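Local coordinates for ESAT-6/WXG100 secretion system protein (Streptococcus gallolyticus, PDB 7JQE) that is the EsaA membrane subunit of the type VIIb secretion system, whose extracellular region probably takes part in toxin export, at residues A[174-179]-A[458-463]. Residues are numbered along the deposited sequence; the frame is centred on the assembly and turned at random.
Sequences SALANQ and DNIDGL
Ile460 touches helix 169-179 with two branches, one on Leu176 and one on Ala177. Its CG2 methyl meets Leu176 CD2 at 3.9 Å, the two side chains running at a slant to each other. The longer branch stretches out in extended form (chi2 -172°) and brings CD1 to 4.2 Å from Ala177 CB. A beta-branched isoleucine suits this place because one residue supplies both arms, each to a different helical position. Leu176 has CG anti to the backbone N (chi1 -175°), an arrangement that presents CD2 to the Ile460 CG2 methyl, whereas the single methyl of Ala177 offers a small apolar surface for CD1; the CA atoms of Ala177 and Ile460, the nearest such pair, are 8.1 Å apart.

All three touching residues are buried, and no hydrogen bond crosses between the segments, so the contact is a small apolar one, burying 107 Å² in all. Its polar flank is looser: Asp458 and Asn459 lie exposed before Ile460. The next residue after Ile460, Asp461, is the N-cap of helix 462-491; its OD2 accepts from Leu463 N at 3.0 Å, a short polar side chain being well fitted to bind an amide of the first turn.

In the fold, the contact joins helix 169-179, through Leu176 and Ala177, to the loop that leads into helix 462-491, with Phe457 also against Ala177. Lys173 adds a polar tie to Asp458 O, and Ser183 of the second subunit packs on Ile460 and bonds to Asp461 N, placing the junction beside the dimer interface.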
loop_
_atom_site.group_PDB
_atom_site.type_symbol
_atom_site.label_atom_id
_atom_site.label_comp_id
_atom_site.label_asym_id
_atom_site.label_seq_id
_atom_site.Cartn_x
_atom_site.Cartn_y
_atom_site.Cartn_z
ATOM N N SER A 174 -35.149 9.266 -6.877
ATOM C CA SER A 174 -34.921 8.939 -8.281
ATOM C C SER A 174 -34.961 10.191 -9.149
ATOM O O SER A 174 -34.174 10.327 -10.095
ATOM C CB SER A 174 -35.957 7.924 -8.758
ATOM O OG SER A 174 -36.077 6.845 -7.849
ATOM N N ALA A 175 -35.872 11.119 -8.845
ATOM C CA ALA A 175 -35.951 12.347 -9.629
ATOM C C ALA A 175 -34.707 13.203 -9.431
ATOM O O ALA A 175 -34.193 13.791 -10.390
ATOM C CB ALA A 175 -37.216 13.131 -9.268
ATOM N N LEU A 176 -34.206 13.288 -8.197
ATOM C CA LEU A 176 -32.976 14.038 -7.963
ATOM C C LEU A 176 -31.791 13.369 -8.650
ATOM O O LEU A 176 -30.938 14.050 -9.232
ATOM C CB LEU A 176 -32.725 14.181 -6.463
ATOM C CG LEU A 176 -31.526 15.039 -6.056
ATOM C CD1 LEU A 176 -31.700 16.480 -6.532
ATOM C CD2 LEU A 176 -31.305 14.978 -4.548
ATOM N N ALA A 177 -31.728 12.035 -8.603
ATOM C CA ALA A 177 -30.670 11.320 -9.309
ATOM C C ALA A 177 -30.697 11.629 -10.802
ATOM O O ALA A 177 -29.644 11.806 -11.425
ATOM C CB ALA A 177 -30.799 9.816 -9.066
ATOM N N ASN A 178 -31.894 11.709 -11.394
ATOM C CA ASN A 178 -31.988 11.996 -12.823
ATOM C C ASN A 178 -31.367 13.342 -13.167
ATOM O O ASN A 178 -30.907 13.542 -14.296
ATOM C CB ASN A 178 -33.445 11.957 -13.280
ATOM C CG ASN A 178 -33.984 10.546 -13.382
ATOM O OD1 ASN A 178 -33.239 9.606 -13.650
ATOM N ND2 ASN A 178 -35.285 10.390 -13.166
ATOM N N GLN A 179 -31.344 14.272 -12.214
ATOM C CA GLN A 179 -30.758 15.582 -12.467
ATOM C C GLN A 179 -29.236 15.551 -12.472
ATOM O O GLN A 179 -28.614 16.475 -13.004
ATOM C CB GLN A 179 -31.251 16.588 -11.424
ATOM C CG GLN A 179 -32.767 16.663 -11.296
ATOM C CD GLN A 179 -33.433 17.221 -12.539
ATOM O OE1 GLN A 179 -33.293 18.403 -12.856
ATOM N NE2 GLN A 179 -34.153 16.367 -13.258
ATOM N N ASP A 458 -27.225 5.634 -3.605
ATOM C CA ASP A 458 -27.671 5.459 -2.226
ATOM C C ASP A 458 -27.126 6.550 -1.317
ATOM O O ASP A 458 -27.836 7.039 -0.431
ATOM C CB ASP A 458 -27.257 4.084 -1.706
ATOM C CG ASP A 458 -27.916 2.955 -2.464
ATOM O OD1 ASP A 458 -29.102 3.097 -2.833
ATOM O OD2 ASP A 458 -27.244 1.926 -2.694
ATOM N N ASN A 459 -25.867 6.937 -1.511
ATOM C CA ASN A 459 -25.256 7.930 -0.638
ATOM C C ASN A 459 -25.793 9.337 -0.863
ATOM O O ASN A 459 -25.360 10.259 -0.164
ATOM C CB ASN A 459 -23.740 7.917 -0.812
ATOM C CG ASN A 459 -23.122 6.604 -0.381
ATOM O OD1 ASN A 459 -22.102 6.177 -0.920
ATOM N ND2 ASN A 459 -23.749 5.946 0.590
ATOM N N ILE A 460 -26.709 9.529 -1.813
ATOM C CA ILE A 460 -27.379 10.818 -1.949
ATOM C C ILE A 460 -28.060 11.146 -0.629
ATOM O O ILE A 460 -28.932 10.403 -0.162
ATOM C CB ILE A 460 -28.375 10.788 -3.112
ATOM C CG1 ILE A 460 -27.651 10.507 -4.431
ATOM C CG2 ILE A 460 -29.143 12.095 -3.190
ATOM C CD1 ILE A 460 -28.537 10.652 -5.648
ATOM N N ASP A 461 -27.665 12.261 -0.018
ATOM C CA ASP A 461 -28.076 12.545 1.351
ATOM C C ASP A 461 -29.594 12.649 1.460
ATOM O O ASP A 461 -30.275 13.137 0.554
ATOM C CB ASP A 461 -27.427 13.838 1.840
ATOM C CG ASP A 461 -27.387 13.931 3.353
ATOM O OD1 ASP A 461 -26.396 13.461 3.950
ATOM O OD2 ASP A 461 -28.347 14.468 3.946
ATOM N N GLY A 462 -30.125 12.186 2.593
ATOM C CA GLY A 462 -31.558 12.250 2.813
ATOM C C GLY A 462 -32.084 13.667 2.940
ATOM O O GLY A 462 -33.214 13.950 2.535
ATOM N N LEU A 463 -31.280 14.573 3.502
ATOM C CA LEU A 463 -31.721 15.957 3.642
ATOM C C LEU A 463 -31.901 16.617 2.282
ATOM O O LEU A 463 -32.827 17.412 2.088
ATOM C CB LEU A 463 -30.722 16.738 4.498
ATOM C CG LEU A 463 -31.026 18.215 4.762
ATOM C CD1 LEU A 463 -32.410 18.395 5.376
ATOM C CD2 LEU A 463 -29.957 18.831 5.653
#